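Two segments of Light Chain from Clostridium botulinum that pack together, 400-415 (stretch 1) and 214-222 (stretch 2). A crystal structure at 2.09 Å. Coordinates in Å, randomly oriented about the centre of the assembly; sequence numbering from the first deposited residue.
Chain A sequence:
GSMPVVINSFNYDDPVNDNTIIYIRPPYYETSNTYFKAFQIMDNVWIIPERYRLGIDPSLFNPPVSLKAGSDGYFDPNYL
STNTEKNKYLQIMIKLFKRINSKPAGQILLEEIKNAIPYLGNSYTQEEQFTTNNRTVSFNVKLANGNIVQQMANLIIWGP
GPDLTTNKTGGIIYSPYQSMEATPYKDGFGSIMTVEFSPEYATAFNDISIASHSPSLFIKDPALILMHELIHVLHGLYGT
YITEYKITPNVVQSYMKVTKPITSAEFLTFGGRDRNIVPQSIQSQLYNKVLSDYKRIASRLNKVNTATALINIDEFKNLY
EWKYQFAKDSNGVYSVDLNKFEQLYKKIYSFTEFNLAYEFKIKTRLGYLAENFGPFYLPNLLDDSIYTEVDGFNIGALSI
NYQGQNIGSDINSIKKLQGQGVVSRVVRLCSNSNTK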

ATOM      1  N   ILE A 400      10.713  -8.326 -14.862  1.00 23.28           N
ATOM      2  CA  ILE A 400      11.309  -9.284 -15.786  1.00 19.19           C
ATOM      3  C   ILE A 400      12.759  -9.591 -15.411  1.00 26.73           C
ATOM      4  O   ILE A 400      13.599  -8.689 -15.288  1.00 30.37           O
ATOM      5  CB  ILE A 400      11.231  -8.780 -17.243  1.00 26.18           C
ATOM      6  CG1 ILE A 400       9.771  -8.462 -17.581  1.00 30.11           C
ATOM      7  CG2 ILE A 400      11.874  -9.800 -18.199  1.00 30.41           C
ATOM      8  CD1 ILE A 400       9.572  -7.670 -18.867  1.00 32.54           C
ATOM      9  N   ASN A 401      13.019 -10.878 -15.182  1.00 29.09           N
ATOM     10  CA  ASN A 401      14.287 -11.371 -14.657  1.00 28.68           C
ATOM     11  C   ASN A 401      14.695 -10.678 -13.340  1.00 33.57           C
ATOM     12  O   ASN A 401      15.887 -10.566 -13.051  1.00 21.87           O
ATOM     13  CB  ASN A 401      15.379 -11.213 -15.704  1.00 33.93           C
ATOM     14  CG  ASN A 401      15.037 -11.948 -17.003  1.00 37.85           C
ATOM     15  OD1 ASN A 401      15.128 -11.379 -18.089  1.00 44.64           O
ATOM     16  ND2 ASN A 401      14.651 -13.220 -16.888  1.00 33.46           N
ATOM     17  N   TYR A 402      13.698 -10.206 -12.585  1.00 21.67           N
ATOM     18  CA  TYR A 402      13.916  -9.560 -11.282  1.00 28.47           C
ATOM     19  C   TYR A 402      14.943  -8.458 -11.386  1.00 23.34           C
ATOM     20  O   TYR A 402      15.798  -8.324 -10.507  1.00 21.24           O
ATOM     21  CB  TYR A 402      14.374 -10.573 -10.211  1.00 27.81           C
ATOM     22  CG  TYR A 402      13.549 -11.837 -10.158  1.00 28.41           C
ATOM     23  CD1 TYR A 402      12.302 -11.859  -9.525  1.00 25.91           C
ATOM     24  CD2 TYR A 402      14.005 -13.002 -10.777  1.00 27.65           C
ATOM     25  CE1 TYR A 402      11.541 -13.012  -9.496  1.00 29.27           C
ATOM     26  CE2 TYR A 402      13.266 -14.149 -10.768  1.00 34.45           C
ATOM     27  CZ  TYR A 402      12.034 -14.161 -10.118  1.00 39.68           C
ATOM     28  OH  TYR A 402      11.301 -15.339 -10.127  1.00 42.45           O
ATOM     29  N   GLN A 403      14.883  -7.709 -12.480  1.00 27.27           N
ATOM     30  CA  GLN A 403      15.809  -6.610 -12.753  1.00 27.44           C
ATOM     31  C   GLN A 403      15.788  -5.568 -11.624  1.00 34.18           C
ATOM     32  O   GLN A 403      16.809  -4.923 -11.332  1.00 30.77           O
ATOM     33  CB  GLN A 403      15.472  -5.967 -14.096  1.00 30.39           C
ATOM     34  CG  GLN A 403      16.570  -5.081 -14.654  1.00 45.27           C
ATOM     35  CD  GLN A 403      17.844  -5.887 -14.987  1.00 48.59           C
ATOM     36  OE1 GLN A 403      17.769  -7.046 -15.402  1.00 49.93           O
ATOM     37  NE2 GLN A 403      19.006  -5.292 -14.739  1.00 43.30           N
ATOM     38  N   GLY A 404      14.637  -5.440 -10.956  1.00 29.27           N
ATOM     39  CA  GLY A 404      14.517  -4.532  -9.827  1.00 22.28           C
ATOM     40  C   GLY A 404      15.470  -4.875  -8.690  1.00 25.51           C
ATOM     41  O   GLY A 404      15.881  -3.985  -7.959  1.00 29.14           O
ATOM     42  N   GLN A 405      15.832  -6.148  -8.538  1.00 23.35           N
ATOM     43  CA  GLN A 405      16.781  -6.539  -7.499  1.00 21.78           C
ATOM     44  C   GLN A 405      18.225  -6.584  -8.016  1.00 27.13           C
ATOM     45  O   GLN A 405      19.176  -6.654  -7.233  1.00 26.63           O
ATOM     46  CB  GLN A 405      16.397  -7.900  -6.930  1.00 23.60           C
ATOM     47  CG  GLN A 405      15.023  -7.921  -6.231  1.00 26.19           C
ATOM     48  CD  GLN A 405      14.653  -9.342  -5.794  1.00 22.65           C
ATOM     49  OE1 GLN A 405      13.749  -9.957  -6.345  1.00 24.20           O
ATOM     50  NE2 GLN A 405      15.374  -9.867  -4.813  1.00 18.52           N
ATOM     51  N   ASN A 406      18.392  -6.504  -9.338  1.00 27.64           N
ATOM     52  CA  ASN A 406      19.742  -6.596  -9.928  1.00 27.34           C
ATOM     53  C   ASN A 406      20.569  -5.329  -9.667  1.00 30.04           C
ATOM     54  O   ASN A 406      20.238  -4.263 -10.183  1.00 34.73           O
ATOM     55  CB  ASN A 406      19.646  -6.836 -11.446  1.00 21.89           C
ATOM     56  CG  ASN A 406      20.986  -7.288 -12.040  1.00 32.85           C
ATOM     57  OD1 ASN A 406      22.048  -6.788 -11.645  1.00 30.00           O
ATOM     58  ND2 ASN A 406      20.940  -8.220 -12.981  1.00 28.94           N
ATOM     59  N   ILE A 407      21.656  -5.432  -8.908  1.00 23.63           N
ATOM     60  CA  ILE A 407      22.372  -4.215  -8.553  1.00 26.01           C
ATOM     61  C   ILE A 407      23.728  -4.083  -9.256  1.00 28.40           C
ATOM     62  O   ILE A 407      24.449  -3.112  -9.049  1.00 36.09           O
ATOM     63  CB  ILE A 407      22.571  -4.117  -7.010  1.00 27.45           C
ATOM     64  CG1 ILE A 407      23.236  -5.376  -6.471  1.00 28.88           C
ATOM     65  CG2 ILE A 407      21.198  -3.900  -6.339  1.00 27.40           C
ATOM     66  CD1 ILE A 407      23.618  -5.312  -4.962  1.00 31.19           C
ATOM     67  N   GLY A 408      24.080  -5.044 -10.091  1.00 32.82           N
ATOM     68  CA  GLY A 408      25.352  -4.955 -10.796  1.00 35.69           C
ATOM     69  C   GLY A 408      26.006  -6.305 -11.009  1.00 39.28           C
ATOM     70  O   GLY A 408      25.520  -7.325 -10.542  1.00 39.25           O
ATOM     71  N   SER A 409      27.147  -6.314 -11.690  1.00 42.93           N
ATOM     72  CA  SER A 409      27.805  -7.563 -12.019  1.00 45.87           C
ATOM     73  C   SER A 409      28.498  -8.214 -10.812  1.00 44.74           C
ATOM     74  O   SER A 409      28.309  -9.404 -10.564  1.00 48.81           O
ATOM     75  CB  SER A 409      28.806  -7.326 -13.159  1.00 47.94           C
ATOM     76  OG  SER A 409      29.807  -6.419 -12.740  1.00 55.28           O
ATOM     77  N   ASP A 410      29.311  -7.457 -10.083  1.00 42.94           N
ATOM     78  CA  ASP A 410      29.942  -7.969  -8.864  1.00 44.84           C
ATOM     79  C   ASP A 410      30.374  -6.829  -7.958  1.00 42.32           C
ATOM     80  O   ASP A 410      30.219  -5.666  -8.328  1.00 45.32           O
ATOM     81  CB  ASP A 410      31.146  -8.858  -9.223  1.00 53.02           C
ATOM     82  CG  ASP A 410      32.196  -8.128 -10.068  1.00 65.02           C
ATOM     83  OD1 ASP A 410      32.085  -6.897 -10.263  1.00 63.87           O
ATOM     84  OD2 ASP A 410      33.140  -8.792 -10.553  1.00 75.88           O
ATOM     85  N   ILE A 411      30.951  -7.156  -6.798  1.00 41.84           N
ATOM     86  CA  ILE A 411      31.339  -6.139  -5.821  1.00 45.11           C
ATOM     87  C   ILE A 411      32.331  -5.167  -6.460  1.00 52.87           C
ATOM     88  O   ILE A 411      32.204  -3.949  -6.322  1.00 51.91           O
ATOM     89  CB  ILE A 411      31.964  -6.742  -4.542  1.00 43.58           C
ATOM     90  CG1 ILE A 411      30.909  -7.486  -3.716  1.00 40.40           C
ATOM     91  CG2 ILE A 411      32.519  -5.639  -3.663  1.00 47.59           C
ATOM     92  CD1 ILE A 411      29.850  -6.567  -3.108  1.00 33.01           C
ATOM     93  N   ASN A 412      33.316  -5.714  -7.166  1.00 61.11           N
ATOM     94  CA  ASN A 412      34.315  -4.888  -7.845  1.00 64.37           C
ATOM     95  C   ASN A 412      33.746  -3.790  -8.738  1.00 55.05           C
ATOM     96  O   ASN A 412      34.086  -2.630  -8.568  1.00 55.48           O
ATOM     97  CB  ASN A 412      35.223  -5.773  -8.698  1.00 73.41           C
ATOM     98  CG  ASN A 412      36.150  -6.618  -7.869  1.00 81.50           C
ATOM     99  OD1 ASN A 412      36.534  -6.231  -6.760  1.00 82.97           O
ATOM    100  ND2 ASN A 412      36.532  -7.780  -8.403  1.00 83.81           N
ATOM    101  N   SER A 413      32.861  -4.143  -9.663  1.00 52.37           N
ATOM    102  CA  SER A 413      32.275  -3.143 -10.557  1.00 51.40           C
ATOM    103  C   SER A 413      31.444  -2.117  -9.794  1.00 55.50           C
ATOM    104  O   SER A 413      31.519  -0.914 -10.056  1.00 51.89           O
ATOM    105  CB  SER A 413      31.412  -3.807 -11.627  1.00 51.17           C
ATOM    106  OG  SER A 413      30.214  -4.299 -11.066  1.00 54.61           O
ATOM    107  N   ILE A 414      30.645  -2.611  -8.851  1.00 55.29           N
ATOM    108  CA  ILE A 414      29.818  -1.751  -8.008  1.00 53.46           C
ATOM    109  C   ILE A 414      30.682  -0.751  -7.235  1.00 57.71           C
ATOM    110  O   ILE A 414      30.391   0.450  -7.198  1.00 50.51           O
ATOM    111  CB  ILE A 414      28.973  -2.589  -7.018  1.00 45.07           C
ATOM    112  CG1 ILE A 414      27.967  -3.453  -7.798  1.00 47.07           C
ATOM    113  CG2 ILE A 414      28.266  -1.685  -6.010  1.00 36.27           C
ATOM    114  CD1 ILE A 414      27.180  -4.452  -6.950  1.00 45.96           C
ATOM    115  N   LYS A 415      31.757  -1.257  -6.635  1.00 63.18           N
ATOM    116  CA  LYS A 415      32.651  -0.426  -5.850  1.00 65.56           C
ATOM    117  C   LYS A 415      33.262   0.674  -6.718  1.00 68.09           C
ATOM    118  O   LYS A 415      33.357   1.827  -6.294  1.00 66.73           O
ATOM    119  CB  LYS A 415      33.747  -1.281  -5.215  1.00 71.76           C
ATOM    120  CG  LYS A 415      34.395  -0.674  -3.985  1.00 78.25           C
ATOM    121  CD  LYS A 415      35.497  -1.581  -3.444  1.00 82.87           C
ATOM    122  CE  LYS A 415      34.973  -2.980  -3.142  1.00 85.36           C
ATOM    123  NZ  LYS A 415      36.067  -3.916  -2.742  1.00 87.77           N
TER
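Stretch 2 (214-222) SPSLFIKDP

How does stretch 2 run against stretch 1? Residues 215-219 form an extended strand that lies along a short, weakly bonded strand at about 406-408, in the broadly antiparallel sense: the N-to-C directions make an angle of 127°, and the axes come within 4.8 Å. Asn406 sits opposite Phe218, with their CA atoms 4.5 Å apart, and the CA atoms of Ser409 and Ser216 are 4.3 Å apart. Before the short strand, stretch 1 turns through helical backbone angles at 403-405; after it, Asp410 caps the helix that begins at Ile411, its OD1 accepting from Ser413 N at 2.9 Å.

Which hydrogen bonds hold the two backbones together? Leu217 is tied through both its backbone N and its backbone O: its N donates to Gly408 O at 2.9 Å, and its O accepts from Ile407 N at 3.1 Å. Two residues on, Ile219 N donates to Gln405 O at 2.9 Å. All three bonds are close to straight. The side chain of Gln405 extends the ladder, because its NE2 reaches Ile219 O at 2.9 Å and so engages the second polar atom of that residue's backbone. Phe218 CA also lies 3.3 Å from Gln405 O, a CA-H...O contact.

What do the apolar side chains pack against? Leu217, which has the largest area covered in stretch 2, packs against the first turn of the helix. Its CD1 lies 4.1 Å from both Ile411 CD1 and Ile414 CD1, and 3.8 Å from Asp410 CA, while its CB is 4.1 Å from Ile407 CG1. Ile407 also meets the next aliphatic residue along, with its CG2 4.0 Å from Ile219 CB. Within stretch 1, Gly408 fits where a CB would come to 2.8 Å from Ile414 CG1; its backbone angles by themselves also call for glycine.

How is the ring of Phe218 accommodated? It lies on the same face of the pairing as Asn406, whose CG sits over one ring face; Asn406 ND2 is 3.7 Å from Phe218 CZ. The ring edge meets the turn before the strand, where Tyr402 O is 3.6 Å and Asn401 O 3.8 Å from Phe218 CE2, so carbonyl oxygens face the electropositive rim of the ring. Asn406 is held from within its own stretch, since its OD1 accepts from Gly408 N at 3.1 Å.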

ATOM      1  N   SER A 214      25.967 -14.950 -17.782  1.00105.39           N
ATOM      2  CA  SER A 214      26.747 -13.966 -17.048  1.00 92.25           C
ATOM      3  C   SER A 214      26.239 -13.830 -15.611  1.00 78.36           C
ATOM      4  O   SER A 214      25.025 -13.865 -15.363  1.00 74.58           O
ATOM      5  CB  SER A 214      26.713 -12.614 -17.766  1.00 91.39           C
ATOM      6  OG  SER A 214      25.402 -12.078 -17.774  1.00 95.79           O
ATOM      7  N   PRO A 215      27.173 -13.647 -14.664  1.00 65.11           N
ATOM      8  CA  PRO A 215      26.861 -13.538 -13.236  1.00 61.03           C
ATOM      9  C   PRO A 215      26.424 -12.135 -12.868  1.00 49.29           C
ATOM     10  O   PRO A 215      26.829 -11.159 -13.488  1.00 46.57           O
ATOM     11  CB  PRO A 215      28.181 -13.905 -12.555  1.00 58.78           C
ATOM     12  CG  PRO A 215      29.244 -13.504 -13.550  1.00 55.08           C
ATOM     13  CD  PRO A 215      28.609 -13.439 -14.922  1.00 60.59           C
ATOM     14  N   SER A 216      25.558 -12.049 -11.870  1.00 43.43           N
ATOM     15  CA  SER A 216      25.068 -10.765 -11.435  1.00 43.03           C
ATOM     16  C   SER A 216      24.716 -10.886  -9.958  1.00 32.90           C
ATOM     17  O   SER A 216      24.355 -11.965  -9.506  1.00 30.70           O
ATOM     18  CB  SER A 216      23.846 -10.370 -12.261  1.00 40.66           C
ATOM     19  OG  SER A 216      24.192 -10.174 -13.613  1.00 60.80           O
ATOM     20  N   LEU A 217      24.796  -9.777  -9.230  1.00 29.55           N
ATOM     21  CA  LEU A 217      24.396  -9.722  -7.825  1.00 29.82           C
ATOM     22  C   LEU A 217      22.952  -9.202  -7.700  1.00 32.46           C
ATOM     23  O   LEU A 217      22.535  -8.321  -8.454  1.00 29.60           O
ATOM     24  CB  LEU A 217      25.335  -8.826  -7.024  1.00 24.98           C
ATOM     25  CG  LEU A 217      26.735  -9.392  -6.742  1.00 39.06           C
ATOM     26  CD1 LEU A 217      27.568  -8.407  -5.913  1.00 35.60           C
ATOM     27  CD2 LEU A 217      26.637 -10.748  -6.050  1.00 37.07           C
ATOM     28  N   PHE A 218      22.202  -9.769  -6.759  1.00 30.58           N
ATOM     29  CA  PHE A 218      20.823  -9.373  -6.504  1.00 26.06           C
ATOM     30  C   PHE A 218      20.642  -9.012  -5.028  1.00 30.94           C
ATOM     31  O   PHE A 218      21.041  -9.767  -4.158  1.00 25.86           O
ATOM     32  CB  PHE A 218      19.865 -10.497  -6.907  1.00 25.24           C
ATOM     33  CG  PHE A 218      19.809 -10.744  -8.400  1.00 25.56           C
ATOM     34  CD1 PHE A 218      20.767 -11.551  -9.005  1.00 24.26           C
ATOM     35  CD2 PHE A 218      18.809 -10.186  -9.190  1.00 24.42           C
ATOM     36  CE1 PHE A 218      20.743 -11.797 -10.398  1.00 32.93           C
ATOM     37  CE2 PHE A 218      18.754 -10.441 -10.575  1.00 24.22           C
ATOM     38  CZ  PHE A 218      19.740 -11.243 -11.181  1.00 32.04           C
ATOM     39  N   ILE A 219      20.075  -7.841  -4.747  1.00 26.09           N
ATOM     40  CA  ILE A 219      19.863  -7.452  -3.359  1.00 25.10           C
ATOM     41  C   ILE A 219      18.617  -8.198  -2.824  1.00 26.17           C
ATOM     42  O   ILE A 219      17.662  -8.492  -3.560  1.00 23.48           O
ATOM     43  CB  ILE A 219      19.719  -5.906  -3.209  1.00 23.52           C
ATOM     44  CG1 ILE A 219      19.847  -5.466  -1.735  1.00 29.15           C
ATOM     45  CG2 ILE A 219      18.434  -5.402  -3.836  1.00 19.67           C
ATOM     46  CD1 ILE A 219      21.260  -5.602  -1.177  1.00 27.38           C
ATOM     47  N   LYS A 220      18.646  -8.529  -1.543  1.00 23.92           N
ATOM     48  CA  LYS A 220      17.571  -9.272  -0.922  1.00 20.44           C
ATOM     49  C   LYS A 220      16.434  -8.317  -0.549  1.00 23.17           C
ATOM     50  O   LYS A 220      16.692  -7.187  -0.143  1.00 21.28           O
ATOM     51  CB  LYS A 220      18.101 -10.032   0.320  1.00 21.16           C
ATOM     52  CG  LYS A 220      19.109 -11.149  -0.082  1.00 15.74           C
ATOM     53  CD  LYS A 220      19.939 -11.618   1.107  1.00 18.25           C
ATOM     54  CE  LYS A 220      20.952 -12.644   0.578  1.00 23.21           C
ATOM     55  NZ  LYS A 220      22.006 -12.955   1.562  1.00 30.50           N
ATOM     56  N   ASP A 221      15.197  -8.778  -0.717  1.00 19.92           N
ATOM     57  CA  ASP A 221      13.988  -8.016  -0.342  1.00 17.56           C
ATOM     58  C   ASP A 221      13.814  -8.105   1.189  1.00 18.41           C
ATOM     59  O   ASP A 221      13.654  -9.180   1.702  1.00 23.27           O
ATOM     60  CB  ASP A 221      12.771  -8.577  -1.070  1.00 19.07           C
ATOM     61  CG  ASP A 221      11.495  -7.753  -0.840  1.00 29.06           C
ATOM     62  OD1 ASP A 221      11.265  -7.343   0.323  1.00 23.69           O
ATOM     63  OD2 ASP A 221      10.739  -7.523  -1.811  1.00 21.86           O
ATOM     64  N   PRO A 222      13.862  -6.966   1.904  1.00 25.10           N
ATOM     65  CA  PRO A 222      13.703  -7.012   3.376  1.00 22.53           C
ATOM     66  C   PRO A 222      12.432  -7.703   3.852  1.00 20.81           C
ATOM     67  O   PRO A 222      12.469  -8.249   4.949  1.00 20.16           O
ATOM     68  CB  PRO A 222      13.686  -5.524   3.775  1.00 22.10           C
ATOM     69  CG  PRO A 222      14.524  -4.859   2.753  1.00 25.84           C
ATOM     70  CD  PRO A 222      14.181  -5.605   1.434  1.00 22.18           C
TER